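Side-chain contacts in ADP-ribosylating toxin CARDS (Mycoplasma pneumoniae, PDB 4TLV), which transfers ADP-ribose from NAD+ to multiple target proteins and causes vacuolisation and epithelial damage in host cells: residues 37-42 and 123-128; 59-64 and 222-227; 130-135 and 228-233. One frame throughout, in Å; residues are numbered along the deposited sequence.

Contact 1 (37-42 and 123-128); sequences EHILST and RALRTS
Ile39 and Leu125 carry most of this buried apolar contact, their side chains crossing at about a right angle. The closest approach is methyl to methyl, Ile39 CD1 to Leu125 CD1 at 3.9 Å. A second branch adds to it: Ile39 CG2 lies 4.1 Å from the same Leu125 CD1 and almost as near to Leu125 CB, so the isoleucine meets one leucine methyl with both of its own methyls. Leu125 CG stands opposite its own backbone N across the CA–CB bond (chi1 174°), which brings CD1 round to Ile39 although its CB does not aim straight at helix 35-40. Both helices belong to the mono-ADP-ribosyltransferase domain; helix 35-40 meets the C-terminal end of helix 115-126 here, and Ala92, at the start of helix 92-104, touches Ile39 as well. Beside the main pair, Leu40 CD2 reaches Ala124 CB at 4.4 Å, a looser touch, while Leu40 also packs on Ala215 of strand 214-219. Past Leu40 the chain turns through Ser41, whose phi is positive, and Thr42 N bonds back to Glu37 O at 3.0 Å.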
# COMPACT_ATOMS: atom_id res chain seq x y z
N GLU A 37 -20.55 1.72 0.87
CA GLU A 37 -20.96 2.39 -0.37
C GLU A 37 -19.91 3.39 -0.84
O GLU A 37 -19.76 3.63 -2.05
CB GLU A 37 -22.31 3.11 -0.19
CG GLU A 37 -23.49 2.14 -0.12
CD GLU A 37 -24.83 2.85 0.01
OE1 GLU A 37 -24.85 4.09 0.15
OE2 GLU A 37 -25.88 2.16 -0.01
N HIS A 38 -19.20 4.00 0.10
CA HIS A 38 -18.16 4.96 -0.23
C HIS A 38 -16.93 4.27 -0.84
O HIS A 38 -16.35 4.74 -1.83
CB HIS A 38 -17.74 5.76 1.00
CG HIS A 38 -16.56 6.63 0.75
ND1 HIS A 38 -16.61 7.72 -0.09
CD2 HIS A 38 -15.28 6.54 1.18
CE1 HIS A 38 -15.41 8.28 -0.16
NE2 HIS A 38 -14.59 7.58 0.61
N ILE A 39 -16.53 3.15 -0.23
CA ILE A 39 -15.41 2.36 -0.72
C ILE A 39 -15.73 1.76 -2.10
O ILE A 39 -14.87 1.71 -2.99
CB ILE A 39 -15.07 1.20 0.25
CG1 ILE A 39 -14.54 1.75 1.57
CG2 ILE A 39 -14.06 0.26 -0.37
CD1 ILE A 39 -13.33 2.67 1.41
N LEU A 40 -16.98 1.33 -2.27
CA LEU A 40 -17.37 0.63 -3.50
C LEU A 40 -18.05 1.53 -4.54
O LEU A 40 -18.46 1.05 -5.60
CB LEU A 40 -18.28 -0.56 -3.16
CG LEU A 40 -17.70 -1.60 -2.21
CD1 LEU A 40 -18.78 -2.61 -1.82
CD2 LEU A 40 -16.53 -2.29 -2.90
N SER A 41 -18.18 2.81 -4.22
CA SER A 41 -18.81 3.79 -5.12
C SER A 41 -20.21 3.36 -5.57
O SER A 41 -20.61 3.58 -6.71
CB SER A 41 -17.94 4.08 -6.35
OG SER A 41 -16.63 4.53 -5.99
N THR A 42 -20.96 2.73 -4.66
CA THR A 42 -22.33 2.30 -4.95
C THR A 42 -23.24 3.49 -5.21
O THR A 42 -23.30 4.42 -4.41
CB THR A 42 -22.91 1.54 -3.75
OG1 THR A 42 -22.00 0.52 -3.36
CG2 THR A 42 -24.27 0.91 -4.13
N ARG A 123 -12.32 -7.47 1.04
CA ARG A 123 -11.28 -8.00 0.15
C ARG A 123 -10.89 -6.97 -0.92
O ARG A 123 -9.71 -6.76 -1.21
CB ARG A 123 -11.73 -9.30 -0.51
CG ARG A 123 -10.65 -9.93 -1.43
CD ARG A 123 -11.10 -11.33 -1.90
NE ARG A 123 -10.02 -12.16 -2.43
CZ ARG A 123 -9.67 -13.36 -1.94
NH1 ARG A 123 -10.31 -13.88 -0.89
NH2 ARG A 123 -8.67 -14.04 -2.50
N ALA A 124 -11.90 -6.34 -1.52
CA ALA A 124 -11.65 -5.27 -2.49
C ALA A 124 -10.88 -4.10 -1.87
O ALA A 124 -9.93 -3.59 -2.47
CB ALA A 124 -12.95 -4.80 -3.10
N LEU A 125 -11.29 -3.67 -0.67
CA LEU A 125 -10.59 -2.58 0.02
C LEU A 125 -9.12 -2.95 0.29
O LEU A 125 -8.22 -2.12 0.17
CB LEU A 125 -11.28 -2.29 1.36
CG LEU A 125 -10.63 -1.28 2.30
CD1 LEU A 125 -10.48 0.06 1.57
CD2 LEU A 125 -11.49 -1.13 3.55
N ARG A 126 -8.90 -4.21 0.66
CA ARG A 126 -7.57 -4.71 1.04
C ARG A 126 -6.62 -4.82 -0.13
O ARG A 126 -5.40 -4.73 0.02
CB ARG A 126 -7.70 -6.10 1.65
CG ARG A 126 -8.18 -6.13 3.10
CD ARG A 126 -8.27 -7.60 3.53
NE ARG A 126 -8.20 -7.72 4.98
CZ ARG A 126 -8.00 -8.87 5.61
NH1 ARG A 126 -7.83 -9.99 4.90
NH2 ARG A 126 -7.94 -8.89 6.94
N THR A 127 -7.18 -5.10 -1.30
CA THR A 127 -6.37 -5.42 -2.46
C THR A 127 -6.53 -4.30 -3.49
O THR A 127 -5.76 -3.33 -3.48
CB THR A 127 -6.66 -6.85 -2.99
OG1 THR A 127 -8.03 -6.97 -3.41
CG2 THR A 127 -6.38 -7.88 -1.90
N SER A 128 -7.59 -4.38 -4.29
CA SER A 128 -7.84 -3.44 -5.39
C SER A 128 -7.74 -1.94 -5.08
O SER A 128 -7.13 -1.19 -5.86
CB SER A 128 -9.22 -3.72 -6.03
OG SER A 128 -9.26 -5.05 -6.50

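Contact 2 (59-64 and 222-227); sequences AIRFFG and EGTSAS
Phe62 and Ala226 mark the closest backbone approach, their CA atoms 6.6 Å apart. Here a short 3-10 turn, in which Phe63 N bonds to Ile60 O and Gly64 N to Arg61 O, follows helix 56-60 and faces the chain leading into strand 225-226. That strand is an outer strand of a three-stranded antiparallel sheet, in a region inferred to form the NAD+-binding pocket; the turn belongs to the mono-ADP-ribosyltransferase domain. Arg61 and Thr224 reach for each other from opposite directions. The arginine starts out extended and bends at chi2 (53°), bringing its guanidinium to the threonine: Thr224 CG2 stands 4.1 Å above one face of the guanidinium, offset toward the rim, and Thr224 OG1 lies 3.3 Å from Arg61 NH2. The firmer grip on the guanidinium comes from elsewhere, since NE bonds to the carbonyl of Met434 in domain D2 and NH1 to that of Val220. A bound glycerol, probably from the crystallisation liquor, sits about 3 Å from this side chain. Glu222 is nearby, but OE1, which bonds to Thr433 OG1 of D2, lies well out of the guanidinium plane and 4.4 Å from Arg61 NH2, so any attraction is through charge alone. Phe62 directs its ring elsewhere, and only its CB meets Ala226 CB, at 4.4 Å.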
# COMPACT_ATOMS: atom_id res chain seq x y z
N ALA A 59 -2.53 9.96 -4.25
CA ALA A 59 -3.60 10.90 -4.61
C ALA A 59 -3.65 11.14 -6.12
O ALA A 59 -4.71 11.42 -6.67
CB ALA A 59 -3.43 12.23 -3.88
N ILE A 60 -2.49 11.08 -6.79
CA ILE A 60 -2.43 11.50 -8.19
C ILE A 60 -2.46 10.33 -9.18
O ILE A 60 -2.59 10.54 -10.40
CB ILE A 60 -1.22 12.44 -8.47
CG1 ILE A 60 -1.39 13.13 -9.83
CG2 ILE A 60 0.07 11.66 -8.48
CD1 ILE A 60 -0.45 14.33 -10.04
N ARG A 61 -2.39 9.10 -8.68
CA ARG A 61 -2.35 7.94 -9.58
C ARG A 61 -3.49 7.91 -10.62
O ARG A 61 -3.24 7.65 -11.81
CB ARG A 61 -2.31 6.62 -8.79
CG ARG A 61 -2.33 5.33 -9.65
CD ARG A 61 -1.25 5.31 -10.74
NE ARG A 61 -1.41 4.12 -11.57
CZ ARG A 61 -2.29 4.02 -12.57
NH1 ARG A 61 -3.06 5.05 -12.88
NH2 ARG A 61 -2.39 2.88 -13.27
N PHE A 62 -4.73 8.18 -10.20
CA PHE A 62 -5.86 8.08 -11.13
C PHE A 62 -5.65 9.05 -12.29
O PHE A 62 -6.09 8.81 -13.41
CB PHE A 62 -7.21 8.40 -10.45
CG PHE A 62 -7.45 9.88 -10.24
CD1 PHE A 62 -6.92 10.52 -9.12
CD2 PHE A 62 -8.17 10.62 -11.16
CE1 PHE A 62 -7.11 11.89 -8.92
CE2 PHE A 62 -8.36 12.01 -10.97
CZ PHE A 62 -7.84 12.63 -9.84
N PHE A 63 -4.97 10.15 -11.98
CA PHE A 63 -4.80 11.24 -12.93
C PHE A 63 -3.84 10.88 -14.07
O PHE A 63 -3.80 11.55 -15.10
CB PHE A 63 -4.34 12.50 -12.15
CG PHE A 63 -4.51 13.78 -12.92
CD1 PHE A 63 -5.77 14.25 -13.24
CD2 PHE A 63 -3.40 14.53 -13.28
CE1 PHE A 63 -5.92 15.44 -13.93
CE2 PHE A 63 -3.55 15.72 -13.96
CZ PHE A 63 -4.81 16.18 -14.29
N GLY A 64 -3.07 9.80 -13.89
CA GLY A 64 -2.22 9.27 -14.94
C GLY A 64 -2.87 8.22 -15.85
O GLY A 64 -2.15 7.48 -16.53
N GLU A 222 -3.57 -0.23 -16.83
CA GLU A 222 -2.70 -1.29 -16.34
C GLU A 222 -3.35 -2.14 -15.25
O GLU A 222 -2.69 -2.59 -14.32
CB GLU A 222 -1.37 -0.73 -15.88
CG GLU A 222 -0.54 -0.27 -17.06
CD GLU A 222 0.78 0.33 -16.63
OE1 GLU A 222 0.75 1.32 -15.86
OE2 GLU A 222 1.81 -0.19 -17.07
N GLY A 223 -4.65 -2.35 -15.40
CA GLY A 223 -5.38 -3.25 -14.51
C GLY A 223 -5.82 -2.60 -13.21
O GLY A 223 -6.44 -3.25 -12.36
N THR A 224 -5.49 -1.33 -13.04
CA THR A 224 -5.68 -0.64 -11.77
C THR A 224 -7.12 -0.15 -11.59
O THR A 224 -7.69 0.42 -12.51
CB THR A 224 -4.70 0.56 -11.66
OG1 THR A 224 -3.37 0.07 -11.82
CG2 THR A 224 -4.81 1.26 -10.31
N SER A 225 -7.70 -0.42 -10.42
CA SER A 225 -9.03 0.06 -10.07
C SER A 225 -8.92 1.32 -9.22
O SER A 225 -8.05 1.41 -8.37
CB SER A 225 -9.77 -1.00 -9.24
OG SER A 225 -9.74 -2.26 -9.85
N ALA A 226 -9.82 2.29 -9.45
CA ALA A 226 -9.91 3.47 -8.60
C ALA A 226 -11.36 3.62 -8.15
O ALA A 226 -12.27 3.29 -8.91
CB ALA A 226 -9.46 4.74 -9.36
N SER A 227 -11.60 4.11 -6.94
CA SER A 227 -12.98 4.46 -6.62
C SER A 227 -13.34 5.75 -7.33
O SER A 227 -12.48 6.57 -7.66
CB SER A 227 -13.22 4.61 -5.11
OG SER A 227 -12.28 5.49 -4.56

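Contact 3 (130-135 and 228-233); sequences AYQREW and LSFACP
Ser229 is linked to Glu134 through one water, which donates to Glu134 OE1 at 2.7 Å and lies 3.1 Å from Ser229 OG. The serine has two conformers, so its half of the bridge is less certain. Phe230, next along the short helix 228-231, contributes about half of the buried surface, more than any other residue. One face of its ring is covered by the whole length of Gln132: near the backbone, Gln132 CB makes a CH-pi contact 4.1 Å from the ring centroid and 25° off the normal, and farther out the amide is stacked on the rim, its plane turned only 18° from that of the ring. The two side chains run past each other in opposite directions, and the extended Gln132 chain carries the amide far enough to leave OE1 3.6 Å from Phe230 CG. That oxygen also accepts from Ser227 N, just ahead of the helix, which fixes the amide over the ring. Glu134 comes to the ring's edge instead: its OE1 is 3.7 Å from Phe230 CE1, with the carboxylate plane 81° from the ring, and its OE2 is held by His38. After Phe230 the helix closes with Cys232 N on Leu228 O (2.8 Å), and Cys232 is tied by disulfide to Cys249. Phe230 thus packs helix 228-231, in the region inferred to form the NAD+-binding pocket, against the 3-10 turn 130-132 and the first residue of strand 134-138 in the mono-ADP-ribosyltransferase domain, and touches Ser51 and Ser53 of the adjoining strand 49-53, while Glu134 leans on Ile39 of helix 35-40.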
# COMPACT_ATOMS: atom_id res chain seq x y z
N ALA A 130 -6.57 -0.57 -2.06
CA ALA A 130 -5.71 -0.26 -0.92
C ALA A 130 -4.60 0.76 -1.24
O ALA A 130 -4.23 1.58 -0.39
CB ALA A 130 -5.11 -1.55 -0.35
N TYR A 131 -4.07 0.69 -2.46
CA TYR A 131 -2.97 1.57 -2.88
C TYR A 131 -3.37 3.04 -2.80
O TYR A 131 -2.51 3.93 -2.79
CB TYR A 131 -2.55 1.25 -4.32
CG TYR A 131 -3.53 1.81 -5.34
CD1 TYR A 131 -3.37 3.10 -5.85
CD2 TYR A 131 -4.62 1.06 -5.77
CE1 TYR A 131 -4.28 3.62 -6.75
CE2 TYR A 131 -5.54 1.59 -6.67
CZ TYR A 131 -5.36 2.86 -7.16
OH TYR A 131 -6.27 3.39 -8.06
N GLN A 132 -4.68 3.31 -2.78
CA GLN A 132 -5.16 4.69 -2.65
C GLN A 132 -4.75 5.35 -1.33
O GLN A 132 -4.78 6.58 -1.21
CB GLN A 132 -6.69 4.75 -2.84
CG GLN A 132 -7.13 4.37 -4.25
CD GLN A 132 -8.63 4.41 -4.44
OE1 GLN A 132 -9.05 4.80 -5.62
NE2 GLN A 132 -9.41 4.09 -3.52
N ARG A 133 -4.37 4.54 -0.35
CA ARG A 133 -3.97 5.07 0.95
C ARG A 133 -5.02 6.05 1.46
O ARG A 133 -4.68 7.12 1.97
CB ARG A 133 -2.61 5.78 0.86
CG ARG A 133 -1.46 4.88 0.39
CD ARG A 133 -0.84 4.06 1.52
NE ARG A 133 -0.14 4.88 2.54
CZ ARG A 133 1.13 5.28 2.47
NH1 ARG A 133 1.88 5.00 1.40
NH2 ARG A 133 1.65 5.99 3.46
N GLU A 134 -6.30 5.70 1.32
CA GLU A 134 -7.38 6.67 1.56
C GLU A 134 -7.61 7.01 3.02
O GLU A 134 -7.74 6.13 3.87
CB GLU A 134 -8.72 6.23 0.94
CG GLU A 134 -9.85 7.24 1.26
CD GLU A 134 -11.17 6.96 0.57
OE1 GLU A 134 -11.32 5.89 -0.06
OE2 GLU A 134 -12.06 7.83 0.66
N TRP A 135 -7.65 8.30 3.31
CA TRP A 135 -8.20 8.81 4.56
C TRP A 135 -9.44 9.57 4.11
O TRP A 135 -9.37 10.41 3.21
CB TRP A 135 -7.21 9.76 5.24
CG TRP A 135 -6.07 9.04 5.90
CD1 TRP A 135 -4.97 8.52 5.30
CD2 TRP A 135 -5.94 8.76 7.30
NE1 TRP A 135 -4.15 7.93 6.24
CE2 TRP A 135 -4.73 8.07 7.47
CE3 TRP A 135 -6.74 9.03 8.43
CZ2 TRP A 135 -4.28 7.65 8.73
CZ3 TRP A 135 -6.31 8.60 9.66
CH2 TRP A 135 -5.08 7.91 9.81
N LEU A 228 -14.63 5.93 -7.57
CA LEU A 228 -15.08 7.15 -8.22
C LEU A 228 -14.83 8.41 -7.37
O LEU A 228 -14.73 9.51 -7.90
CB LEU A 228 -16.56 7.03 -8.62
CG LEU A 228 -16.82 6.20 -9.89
CD1 LEU A 228 -16.30 4.76 -9.82
CD2 LEU A 228 -18.32 6.23 -10.22
N SER A 229 -14.71 8.26 -6.05
CA SER A 229 -14.49 9.40 -5.21
C SER A 229 -13.02 10.00 -5.59
O SER A 229 -12.80 11.19 -5.47
CB SER A 229 -14.58 9.11 -3.71
OG SER A 229 -13.65 8.10 -3.35
N PHE A 230 -12.11 9.13 -6.02
CA PHE A 230 -10.80 9.57 -6.51
C PHE A 230 -10.87 10.03 -7.98
O PHE A 230 -10.39 11.12 -8.33
CB PHE A 230 -9.75 8.45 -6.36
CG PHE A 230 -9.16 8.35 -4.98
CD1 PHE A 230 -9.92 7.87 -3.91
CD2 PHE A 230 -7.85 8.72 -4.74
CE1 PHE A 230 -9.38 7.79 -2.62
CE2 PHE A 230 -7.30 8.63 -3.44
CZ PHE A 230 -8.07 8.18 -2.39
N ALA A 231 -11.45 9.20 -8.84
CA ALA A 231 -11.42 9.44 -10.29
C ALA A 231 -12.38 10.52 -10.79
O ALA A 231 -12.20 11.06 -11.90
CB ALA A 231 -11.66 8.15 -11.04
N CYS A 232 -13.41 10.83 -10.00
CA CYS A 232 -14.39 11.85 -10.38
C CYS A 232 -14.49 12.89 -9.27
O CYS A 232 -15.54 13.02 -8.64
CB CYS A 232 -15.77 11.22 -10.59
SG CYS A 232 -15.81 9.61 -11.39
N PRO A 233 -13.40 13.64 -9.02
CA PRO A 233 -13.31 14.49 -7.83
C PRO A 233 -14.31 15.63 -7.85
O PRO A 233 -14.57 16.21 -6.80
CB PRO A 233 -11.89 15.07 -7.90
CG PRO A 233 -11.36 14.74 -9.26
CD PRO A 233 -12.20 13.67 -9.87
O HOH W 1 -13.26 5.38 -1.89

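All three contacts lie in the catalytic part of the toxin. Contact 3 is the middle one, its centre 8 Å from that of contact 2 and 10 Å from that of contact 1; contacts 1 and 2 are 14 Å apart. Contacts 1 and 3 share two probable hydrogen bonds, Ser41 OG with Leu228 N (2.9 Å) and His38 NE2 with Glu134 OE2 (2.5 Å). Contact 2 joins contact 3 through Tyr131 OH on Ser225 O (2.7 Å) and packing of Phe62 CZ on Phe230 O at 3.3 Å. Residues 222-227 run into 228-233, so contacts 2 and 3 fix successive pieces of the inferred NAD+-binding pocket region against the mono-ADP-ribosyltransferase domain, while contact 1 joins two helices within it.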